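Local atomic coordinates of 378aa long hypothetical citrate synthase (PDB entry 1VGM), a protein that probably belongs to the citrate synthase family, with that family's mainly helical, two-subunit architecture. Residues A43-L48 with A176-Y181; D92-M97 with A212-P217; N134-K139 with P327-T332; L180-E185 with R339-L344. One frame throughout, in Å; residues are numbered along the deposited sequence.

Interaction 1: residues A43-L48 with A176-Y181; sequences ASYEEL and ASLILY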
# COMPACT_ATOMS: atom_id res chain seq x y z
N ALA A 43 28.55 -14.77 -7.96
CA ALA A 43 27.93 -14.81 -6.64
C ALA A 43 26.58 -15.54 -6.70
O ALA A 43 26.43 -16.52 -7.43
CB ALA A 43 27.76 -13.38 -6.10
N SER A 44 25.61 -15.06 -5.93
CA SER A 44 24.34 -15.75 -5.80
C SER A 44 23.34 -14.86 -5.06
O SER A 44 23.73 -13.87 -4.45
CB SER A 44 24.54 -17.05 -5.02
OG SER A 44 24.83 -16.78 -3.66
N TYR A 45 22.07 -15.21 -5.11
CA TYR A 45 21.05 -14.39 -4.49
C TYR A 45 21.27 -14.30 -2.98
O TYR A 45 21.12 -13.23 -2.39
CB TYR A 45 19.67 -14.96 -4.79
CG TYR A 45 18.51 -14.12 -4.28
CD1 TYR A 45 18.41 -12.75 -4.59
CD2 TYR A 45 17.49 -14.70 -3.52
CE1 TYR A 45 17.31 -11.99 -4.15
CE2 TYR A 45 16.40 -13.94 -3.08
CZ TYR A 45 16.31 -12.60 -3.39
OH TYR A 45 15.23 -11.87 -2.94
N GLU A 46 21.61 -15.42 -2.36
CA GLU A 46 21.91 -15.42 -0.93
C GLU A 46 23.07 -14.48 -0.57
O GLU A 46 23.04 -13.81 0.46
CB GLU A 46 22.26 -16.84 -0.44
CG GLU A 46 21.06 -17.78 -0.39
CD GLU A 46 20.97 -18.69 -1.60
OE1 GLU A 46 21.27 -18.22 -2.73
OE2 GLU A 46 20.58 -19.86 -1.43
N GLU A 47 24.08 -14.41 -1.43
CA GLU A 47 25.17 -13.48 -1.19
C GLU A 47 24.73 -12.03 -1.38
O GLU A 47 25.15 -11.15 -0.64
CB GLU A 47 26.35 -13.81 -2.10
CG GLU A 47 27.06 -15.10 -1.68
CD GLU A 47 28.05 -15.59 -2.72
OE1 GLU A 47 29.27 -15.45 -2.51
OE2 GLU A 47 27.60 -16.11 -3.76
N LEU A 48 23.87 -11.80 -2.37
CA LEU A 48 23.28 -10.48 -2.58
C LEU A 48 22.34 -10.05 -1.46
O LEU A 48 22.34 -8.88 -1.06
CB LEU A 48 22.53 -10.43 -3.92
CG LEU A 48 21.85 -9.08 -4.22
CD1 LEU A 48 22.87 -7.93 -4.11
CD2 LEU A 48 21.24 -9.12 -5.62
N ALA A 176 20.13 -16.00 -11.17
CA ALA A 176 20.43 -14.79 -11.93
C ALA A 176 19.24 -13.81 -11.97
O ALA A 176 19.40 -12.61 -11.72
CB ALA A 176 20.85 -15.17 -13.35
N SER A 177 18.05 -14.31 -12.28
CA SER A 177 16.86 -13.48 -12.32
C SER A 177 16.59 -12.74 -11.01
O SER A 177 16.25 -11.56 -11.02
CB SER A 177 15.64 -14.32 -12.68
OG SER A 177 15.78 -14.87 -13.98
N LEU A 178 16.76 -13.43 -9.88
CA LEU A 178 16.53 -12.83 -8.58
C LEU A 178 17.52 -11.70 -8.34
O LEU A 178 17.17 -10.66 -7.79
CB LEU A 178 16.67 -13.90 -7.48
CG LEU A 178 15.54 -14.92 -7.47
CD1 LEU A 178 15.91 -16.10 -6.58
CD2 LEU A 178 14.26 -14.26 -6.98
N ILE A 179 18.77 -11.90 -8.77
CA ILE A 179 19.78 -10.85 -8.67
C ILE A 179 19.43 -9.68 -9.58
O ILE A 179 19.54 -8.51 -9.19
CB ILE A 179 21.19 -11.40 -9.05
CG1 ILE A 179 21.65 -12.42 -8.00
CG2 ILE A 179 22.21 -10.26 -9.12
CD1 ILE A 179 22.98 -13.06 -8.30
N LEU A 180 19.01 -9.98 -10.81
CA LEU A 180 18.87 -8.97 -11.85
C LEU A 180 17.80 -7.92 -11.54
O LEU A 180 17.95 -6.75 -11.88
CB LEU A 180 18.56 -9.64 -13.20
CG LEU A 180 19.74 -10.26 -13.94
CD1 LEU A 180 19.24 -11.24 -15.02
CD2 LEU A 180 20.58 -9.15 -14.57
N TYR A 181 16.72 -8.35 -10.90
CA TYR A 181 15.57 -7.49 -10.63
C TYR A 181 15.54 -6.98 -9.18
O TYR A 181 14.55 -6.37 -8.75
CB TYR A 181 14.28 -8.26 -10.93
CG TYR A 181 13.74 -8.15 -12.34
CD1 TYR A 181 13.13 -9.24 -12.96
CD2 TYR A 181 13.73 -6.93 -13.02
CE1 TYR A 181 12.51 -9.12 -14.21
CE2 TYR A 181 13.11 -6.79 -14.27
CZ TYR A 181 12.50 -7.90 -14.85
OH TYR A 181 11.84 -7.78 -16.06
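Tyr-45 lays one face of its ring against the side chain of Leu-178, and this is the tight part of the contact. Leu-178 CB stands over the ring in a CH-pi contact, 3.8 Å from its centroid and 19° off the normal, displaced toward the CD1 rim. The two side chains cross at about a right angle, and Leu-178 CD1 adds an apolar contact to Tyr-45 CD2 at 3.7 Å. The ring is brought there by a first torsion that sets CG anti to the backbone N (chi1 -175°). Beside it, the CG1 branch of Ile-179 extends along the start of helix 45-54, and its CD1 lies 3.7 Å from Ser-44 C. Leu-48 CD2 meets Ile-179 CG2 at 3.8 Å, one turn further on.

The Ser-44 end is looser and more open to solvent. Ser-44, the N-cap residue, turns its side chain from the other helix; its OG gives a hydrogen bond of 2.9 Å to Glu-47 OE2 and accepts a weak one from Glu-47 N. Glu-47 also forms a salt bridge with Arg-378 of the second subunit. Apolar residues of a helix N-terminus packed on the last turn of helix 168-180 are in keeping with the densely helical citrate synthase fold.

Interaction 2: residues D92-M97 with A212-P217; sequences DAIGMM and AALKGP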
# COMPACT_ATOMS: atom_id res chain seq x y z
N ASP A 92 -5.78 -12.18 -10.50
CA ASP A 92 -4.45 -11.64 -10.74
C ASP A 92 -3.48 -12.05 -9.63
O ASP A 92 -3.79 -11.94 -8.45
CB ASP A 92 -4.53 -10.12 -10.84
CG ASP A 92 -3.20 -9.50 -11.18
OD1 ASP A 92 -2.30 -9.53 -10.32
OD2 ASP A 92 -3.05 -8.99 -12.30
N ALA A 93 -2.30 -12.52 -10.02
CA ALA A 93 -1.35 -13.08 -9.06
C ALA A 93 -0.90 -12.05 -8.02
O ALA A 93 -0.72 -12.38 -6.85
CB ALA A 93 -0.14 -13.64 -9.79
N ILE A 94 -0.71 -10.81 -8.44
CA ILE A 94 -0.34 -9.76 -7.50
C ILE A 94 -1.48 -9.38 -6.55
O ILE A 94 -1.24 -9.04 -5.39
CB ILE A 94 0.10 -8.49 -8.23
CG1 ILE A 94 1.29 -8.81 -9.14
CG2 ILE A 94 0.48 -7.42 -7.22
CD1 ILE A 94 2.54 -9.27 -8.39
N GLY A 95 -2.72 -9.45 -7.03
CA GLY A 95 -3.87 -9.48 -6.14
C GLY A 95 -3.74 -10.55 -5.06
O GLY A 95 -3.93 -10.30 -3.87
N MET A 96 -3.41 -11.76 -5.48
CA MET A 96 -3.29 -12.85 -4.53
C MET A 96 -2.11 -12.64 -3.59
O MET A 96 -2.19 -12.94 -2.39
CB MET A 96 -3.18 -14.18 -5.29
CG MET A 96 -4.48 -14.57 -6.00
SD MET A 96 -4.32 -15.94 -7.15
CE MET A 96 -3.97 -17.28 -6.01
N MET A 97 -1.03 -12.09 -4.11
CA MET A 97 0.16 -11.87 -3.31
C MET A 97 -0.06 -10.78 -2.26
O MET A 97 0.33 -10.94 -1.11
CB MET A 97 1.35 -11.51 -4.20
CG MET A 97 2.68 -11.61 -3.48
SD MET A 97 4.09 -11.35 -4.58
CE MET A 97 3.74 -12.51 -5.86
N ALA A 212 0.46 -3.41 -3.93
CA ALA A 212 -0.73 -2.72 -4.41
C ALA A 212 -0.39 -1.73 -5.54
O ALA A 212 -1.09 -1.65 -6.55
CB ALA A 212 -1.41 -2.00 -3.25
N ALA A 213 0.70 -1.00 -5.37
CA ALA A 213 1.22 -0.14 -6.43
C ALA A 213 1.69 -0.94 -7.65
O ALA A 213 1.44 -0.54 -8.79
CB ALA A 213 2.37 0.70 -5.89
N LEU A 214 2.35 -2.07 -7.40
CA LEU A 214 2.86 -2.91 -8.48
C LEU A 214 1.73 -3.50 -9.32
O LEU A 214 1.92 -3.77 -10.51
CB LEU A 214 3.72 -4.06 -7.91
CG LEU A 214 4.32 -5.05 -8.92
CD1 LEU A 214 5.15 -4.31 -9.97
CD2 LEU A 214 5.18 -6.07 -8.20
N LYS A 215 0.56 -3.69 -8.71
CA LYS A 215 -0.55 -4.36 -9.40
C LYS A 215 -1.13 -3.52 -10.54
O LYS A 215 -1.84 -4.04 -11.40
CB LYS A 215 -1.66 -4.72 -8.39
CG LYS A 215 -2.77 -5.61 -8.96
CD LYS A 215 -3.78 -6.02 -7.89
CE LYS A 215 -4.94 -6.77 -8.51
NZ LYS A 215 -5.69 -5.92 -9.47
N GLY A 216 -0.84 -2.22 -10.54
CA GLY A 216 -1.31 -1.34 -11.60
C GLY A 216 -0.55 -1.52 -12.91
O GLY A 216 0.68 -1.64 -12.89
N PRO A 217 -1.25 -1.53 -14.06
CA PRO A 217 -0.64 -1.82 -15.37
C PRO A 217 0.38 -0.80 -15.88
O PRO A 217 1.05 -1.04 -16.87
CB PRO A 217 -1.86 -1.94 -16.31
CG PRO A 217 -2.92 -1.11 -15.66
CD PRO A 217 -2.71 -1.34 -14.17
O HOH W 1 -4.22 -6.60 -12.11
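Leu-214 and Lys-215 carry the contact from the 212-217 segment, and both meet Ile-94 in the first turn of helix 93-108. Ahead of them, Ala-212 and Ala-213 face the dimer partner: their carbonyl oxygens accept hydrogen bonds from Ser-201 and Thr-199 of the second subunit. Leu-214 touches tip to tip, its CD2 4.2 Å from Ile-94 CD1, a light contact between chains that cross at about a right angle; Leu-214 also packs on Trp-343 of helix 331-353.

Lys-215 does most of the work. With CG anti to the backbone N (chi1 -171°) and the chain extended as far as CE, its methylenes run antiparallel to Ile-94, CB lying 3.6 Å from Ile-94 CG2. Further out, Lys-215 CD rests 3.7 Å from Gly-95 N and Lys-215 CE 3.8 Å from Gly-95 CA, so that the aliphatic chain passes close over the helix backbone. A bend at the last torsion then swings NZ aside to salt bridges with Asp-202 and Asp-109 of the second subunit. Asp-92 OD2 remains 4.9 Å from Lys-215 NZ, and a water joins the two, its bond to the carboxylate being weak. The other oxygen, Asp-92 OD1, accepts weak bonds from Ile-94 N and Gly-95 N, an N-cap at a helix start beside the helical dimer interface of a citrate synthase-like subunit.

Interaction 3: residues N134-K139 with P327-T332; sequences NIYRAK and PIYMFT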
# COMPACT_ATOMS: atom_id res chain seq x y z
N ASN A 134 2.97 -21.02 -4.44
CA ASN A 134 1.64 -21.57 -4.21
C ASN A 134 0.55 -20.79 -4.94
O ASN A 134 -0.54 -21.32 -5.21
CB ASN A 134 1.34 -21.62 -2.71
CG ASN A 134 1.88 -22.87 -2.06
OD1 ASN A 134 1.30 -23.94 -2.17
ND2 ASN A 134 3.01 -22.74 -1.38
N ILE A 135 0.85 -19.54 -5.27
CA ILE A 135 -0.02 -18.79 -6.16
C ILE A 135 -0.08 -19.47 -7.53
O ILE A 135 -1.16 -19.68 -8.06
CB ILE A 135 0.48 -17.33 -6.35
CG1 ILE A 135 0.26 -16.55 -5.06
CG2 ILE A 135 -0.28 -16.68 -7.52
CD1 ILE A 135 0.65 -15.09 -5.15
N TYR A 136 1.08 -19.80 -8.09
CA TYR A 136 1.10 -20.61 -9.30
C TYR A 136 0.25 -21.87 -9.13
O TYR A 136 -0.57 -22.20 -9.99
CB TYR A 136 2.54 -21.02 -9.67
CG TYR A 136 2.62 -22.12 -10.70
CD1 TYR A 136 2.23 -21.90 -12.02
CD2 TYR A 136 3.06 -23.39 -10.35
CE1 TYR A 136 2.27 -22.92 -12.97
CE2 TYR A 136 3.12 -24.42 -11.28
CZ TYR A 136 2.72 -24.18 -12.59
OH TYR A 136 2.76 -25.21 -13.49
N ARG A 137 0.45 -22.57 -8.02
CA ARG A 137 -0.22 -23.85 -7.84
C ARG A 137 -1.73 -23.68 -7.74
O ARG A 137 -2.48 -24.43 -8.38
CB ARG A 137 0.33 -24.54 -6.59
CG ARG A 137 1.65 -25.24 -6.84
CD ARG A 137 2.25 -25.79 -5.57
NE ARG A 137 3.33 -26.72 -5.88
CZ ARG A 137 3.16 -27.96 -6.34
NH1 ARG A 137 1.95 -28.51 -6.36
NH2 ARG A 137 4.20 -28.64 -6.78
N ALA A 138 -2.18 -22.70 -6.96
CA ALA A 138 -3.60 -22.39 -6.85
C ALA A 138 -4.24 -22.08 -8.20
O ALA A 138 -5.34 -22.54 -8.49
CB ALA A 138 -3.80 -21.22 -5.89
N LYS A 139 -3.57 -21.29 -9.02
CA LYS A 139 -4.17 -20.86 -10.28
C LYS A 139 -4.25 -22.01 -11.27
O LYS A 139 -5.07 -21.98 -12.19
CB LYS A 139 -3.36 -19.72 -10.91
CG LYS A 139 -3.57 -18.37 -10.22
CD LYS A 139 -2.85 -17.24 -10.94
CE LYS A 139 -3.49 -16.96 -12.30
NZ LYS A 139 -4.92 -16.51 -12.18
N PRO A 327 4.14 -19.73 -16.66
CA PRO A 327 3.14 -19.11 -17.53
C PRO A 327 3.27 -17.59 -17.46
O PRO A 327 3.83 -17.04 -16.52
CB PRO A 327 1.81 -19.60 -16.96
CG PRO A 327 2.10 -19.79 -15.51
CD PRO A 327 3.53 -20.28 -15.44
N ILE A 328 2.74 -16.92 -18.49
CA ILE A 328 2.89 -15.48 -18.66
C ILE A 328 2.34 -14.73 -17.45
O ILE A 328 2.91 -13.73 -17.01
CB ILE A 328 2.16 -15.01 -19.94
CG1 ILE A 328 2.89 -15.57 -21.17
CG2 ILE A 328 2.09 -13.49 -19.99
CD1 ILE A 328 2.19 -15.30 -22.50
N TYR A 329 1.23 -15.23 -16.91
CA TYR A 329 0.56 -14.55 -15.80
C TYR A 329 1.40 -14.55 -14.52
O TYR A 329 1.00 -13.96 -13.52
CB TYR A 329 -0.81 -15.18 -15.52
CG TYR A 329 -0.79 -16.60 -14.97
CD1 TYR A 329 -0.36 -16.87 -13.67
CD2 TYR A 329 -1.26 -17.67 -15.74
CE1 TYR A 329 -0.39 -18.15 -13.15
CE2 TYR A 329 -1.29 -18.97 -15.22
CZ TYR A 329 -0.85 -19.20 -13.93
OH TYR A 329 -0.85 -20.47 -13.41
N MET A 330 2.55 -15.22 -14.54
CA MET A 330 3.44 -15.21 -13.38
C MET A 330 4.60 -14.22 -13.50
O MET A 330 5.34 -13.99 -12.54
CB MET A 330 3.99 -16.62 -13.12
CG MET A 330 2.96 -17.63 -12.60
SD MET A 330 2.27 -17.24 -10.97
CE MET A 330 3.74 -17.09 -9.97
N PHE A 331 4.78 -13.63 -14.67
CA PHE A 331 6.00 -12.88 -14.93
C PHE A 331 6.21 -11.75 -13.91
O PHE A 331 7.28 -11.63 -13.33
CB PHE A 331 5.99 -12.32 -16.36
CG PHE A 331 6.25 -13.35 -17.42
CD1 PHE A 331 6.32 -14.70 -17.10
CD2 PHE A 331 6.36 -12.98 -18.76
CE1 PHE A 331 6.51 -15.67 -18.08
CE2 PHE A 331 6.55 -13.94 -19.75
CZ PHE A 331 6.62 -15.29 -19.41
N THR A 332 5.18 -10.95 -13.67
CA THR A 332 5.31 -9.84 -12.73
C THR A 332 5.50 -10.30 -11.28
O THR A 332 6.16 -9.62 -10.49
CB THR A 332 4.11 -8.88 -12.82
OG1 THR A 332 4.18 -8.18 -14.07
CG2 THR A 332 4.14 -7.86 -11.67
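Lys-139 and Tyr-329 make the aromatic part of the contact. Lys-139 CE sits over one face of the phenol ring, 3.6 Å from its centroid and 19° off the normal, in a CH-pi contact; Pro-327 CG covers the opposite face. The ammonium lies farther out above the same face as CE, with NZ 4.9 Å from the centroid, a cation-pi arrangement at long range. Bends at chi3 and chi4 (69° and 62°) fold the lysine chain over the ring, while NZ is hydrogen-bonded to the carbonyl oxygens of Arg-89 and Cys-91. Tyr-329 OH passes 3.6 Å from Lys-139 CB and has its hydrogen-bond partner in Glu-140.

The remaining contacts are apolar. Tyr-136 CE1 approaches Pro-327 CD to 3.8 Å, the ring and the proline crossing at a slant. Met-330, its chain folded back at chi2 and chi3, directs SD to the root of Tyr-136, 3.9 Å from Tyr-136 CA, and the same sulfur lies 4.3 Å from Ile-135 CG2.

Thus the final turns of helix 117-139 lean on the short 3-10 segment that leads into helix 331-353. Ile-135 also packs on helix 93-108, and Phe-331 and Ile-328, beyond the contact, pack on helix 222-233.

Interaction 4: residues L180-E185 with R339-L344; sequences LYTDHE and RVLGWL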
# COMPACT_ATOMS: atom_id res chain seq x y z
N LEU A 180 19.01 -9.98 -10.81
CA LEU A 180 18.87 -8.97 -11.85
C LEU A 180 17.80 -7.92 -11.54
O LEU A 180 17.95 -6.75 -11.88
CB LEU A 180 18.56 -9.64 -13.20
CG LEU A 180 19.74 -10.26 -13.94
CD1 LEU A 180 19.24 -11.24 -15.02
CD2 LEU A 180 20.58 -9.15 -14.57
N TYR A 181 16.72 -8.35 -10.90
CA TYR A 181 15.57 -7.49 -10.63
C TYR A 181 15.54 -6.98 -9.18
O TYR A 181 14.55 -6.37 -8.75
CB TYR A 181 14.28 -8.26 -10.93
CG TYR A 181 13.74 -8.15 -12.34
CD1 TYR A 181 13.13 -9.24 -12.96
CD2 TYR A 181 13.73 -6.93 -13.02
CE1 TYR A 181 12.51 -9.12 -14.21
CE2 TYR A 181 13.11 -6.79 -14.27
CZ TYR A 181 12.50 -7.90 -14.85
OH TYR A 181 11.84 -7.78 -16.06
N THR A 182 16.60 -7.22 -8.42
CA THR A 182 16.61 -6.91 -6.99
C THR A 182 16.33 -5.44 -6.64
O THR A 182 15.56 -5.16 -5.73
CB THR A 182 17.95 -7.34 -6.35
OG1 THR A 182 17.89 -8.75 -6.08
CG2 THR A 182 18.22 -6.57 -5.04
N ASP A 183 16.94 -4.51 -7.36
CA ASP A 183 16.65 -3.09 -7.15
C ASP A 183 16.98 -2.21 -8.35
O ASP A 183 17.87 -2.53 -9.14
CB ASP A 183 17.40 -2.58 -5.92
CG ASP A 183 16.89 -1.23 -5.45
OD1 ASP A 183 15.66 -1.03 -5.46
OD2 ASP A 183 17.72 -0.38 -5.05
N HIS A 184 16.25 -1.10 -8.49
CA HIS A 184 16.47 -0.14 -9.57
C HIS A 184 15.54 1.06 -9.41
O HIS A 184 14.31 0.91 -9.46
CB HIS A 184 16.22 -0.80 -10.94
CG HIS A 184 17.14 -0.32 -12.02
ND1 HIS A 184 16.84 0.76 -12.82
CD2 HIS A 184 18.35 -0.78 -12.44
CE1 HIS A 184 17.83 0.95 -13.68
NE2 HIS A 184 18.76 0.03 -13.47
N GLU A 185 16.13 2.24 -9.23
CA GLU A 185 15.38 3.48 -9.10
C GLU A 185 14.37 3.39 -7.95
O GLU A 185 14.49 2.52 -7.09
CB GLU A 185 14.66 3.79 -10.41
CG GLU A 185 15.62 4.01 -11.58
CD GLU A 185 14.95 3.78 -12.93
OE1 GLU A 185 14.31 4.71 -13.45
OE2 GLU A 185 15.06 2.66 -13.47
N ARG A 339 12.31 -8.26 -6.45
CA ARG A 339 12.40 -6.85 -6.06
C ARG A 339 12.12 -6.67 -4.56
O ARG A 339 12.44 -5.64 -3.97
CB ARG A 339 11.42 -6.01 -6.89
CG ARG A 339 11.32 -4.51 -6.51
CD ARG A 339 12.66 -3.78 -6.57
NE ARG A 339 13.34 -3.99 -7.85
CZ ARG A 339 13.26 -3.15 -8.88
NH1 ARG A 339 12.55 -2.03 -8.79
NH2 ARG A 339 13.90 -3.44 -10.01
N VAL A 340 11.55 -7.70 -3.93
CA VAL A 340 11.24 -7.62 -2.51
C VAL A 340 12.51 -7.38 -1.68
O VAL A 340 12.47 -6.71 -0.65
CB VAL A 340 10.53 -8.91 -2.00
CG1 VAL A 340 11.49 -10.09 -2.00
CG2 VAL A 340 9.95 -8.66 -0.62
N LEU A 341 13.64 -7.92 -2.14
CA LEU A 341 14.91 -7.65 -1.47
C LEU A 341 15.21 -6.15 -1.46
O LEU A 341 15.58 -5.57 -0.44
CB LEU A 341 16.07 -8.39 -2.15
CG LEU A 341 17.47 -8.11 -1.59
CD1 LEU A 341 17.49 -8.34 -0.07
CD2 LEU A 341 18.48 -9.04 -2.27
N GLY A 342 15.05 -5.53 -2.63
CA GLY A 342 15.19 -4.09 -2.72
C GLY A 342 14.16 -3.33 -1.90
O GLY A 342 14.52 -2.38 -1.20
N TRP A 343 12.89 -3.72 -1.96
CA TRP A 343 11.90 -3.09 -1.10
C TRP A 343 12.32 -3.14 0.37
O TRP A 343 12.28 -2.12 1.07
CB TRP A 343 10.52 -3.74 -1.25
CG TRP A 343 9.86 -3.51 -2.60
CD1 TRP A 343 10.05 -2.45 -3.45
CD2 TRP A 343 8.91 -4.37 -3.25
NE1 TRP A 343 9.29 -2.60 -4.58
CE2 TRP A 343 8.58 -3.77 -4.49
CE3 TRP A 343 8.34 -5.61 -2.92
CZ2 TRP A 343 7.69 -4.37 -5.40
CZ3 TRP A 343 7.45 -6.20 -3.82
CH2 TRP A 343 7.14 -5.58 -5.05
N LEU A 344 12.72 -4.32 0.84
CA LEU A 344 13.08 -4.49 2.24
C LEU A 344 14.34 -3.68 2.59
O LEU A 344 14.40 -3.03 3.63
CB LEU A 344 13.32 -5.97 2.55
CG LEU A 344 12.10 -6.90 2.54
CD1 LEU A 344 12.59 -8.34 2.60
CD2 LEU A 344 11.17 -6.59 3.72
O HOH W 2 16.86 -4.41 -11.03
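Arg-339 grips the backbone of the 180-185 loop through Tyr-181 O. The main hydrogen bond runs from Arg-339 NE to Tyr-181 O, 2.8 Å long with an angle of 158° at the hydrogen, and the oxygen lies near the guanidinium plane; NH2 adds a weak bond to the same carbonyl. Arg-339 is bent at chi2 and chi3 (57° and 52°), and the two bends shorten the chain and turn NE toward Tyr-181 O. A water takes hold of the chain as well, donating to Leu-180 O and Asp-183 O and accepting a weak bond from Arg-339 NH2. Within the loop, His-184 ND1 donates in its ring plane to Glu-185 OE2, 2.7 Å away.

Packing over the guanidinium face and charge come next. The peptide between Asp-183 and His-184 lies over one guanidinium face, with His-184 N above its centre; that nitrogen is buried and has no partner in the model. Asp-183 OD1 is 4.5 Å from Arg-339 NE but well out of the guanidinium plane, so any attraction would be electrostatic. Asp-183 OD2 is held instead by Thr-20 and His-346.

Close backbone and apolar packing completes the contact. Thr-182 O lies 3.2 Å from Gly-342 CA in a CA-H...O contact. Thr-182 CG2 meets Leu-341 CD2 at 3.7 Å. A sulfate near Arg-339 and a glycerol near Tyr-181 probably come from the crystallisation liquor, though such molecules often mark pockets; here they lie beside a buried loop-on-helix junction of the citrate synthase fold.

Overall arrangement
Interactions 1, 2 and 4 are buried, while interaction 3 is only partly so. Interaction 4 lies nearest the centre of the chain and is the most polar across its two segments, an arginine bound to a loop carbonyl; interaction 1, about 10 Å away between centres, shares Leu-180 and Tyr-181 with it and is apolar, Leu-48 packing on Thr-182 and Leu-341. Helix 331-353 serves both interactions 3 and 4, and Trp-343 links interaction 4 to Leu-214 of interaction 2. Ile-135 of interaction 3 rests on Ala-93 and Met-97 of interaction 2. Interactions 2 and 3 each use a lysine: one ammonium reaches across the dimer interface, the other stays within its own subunit.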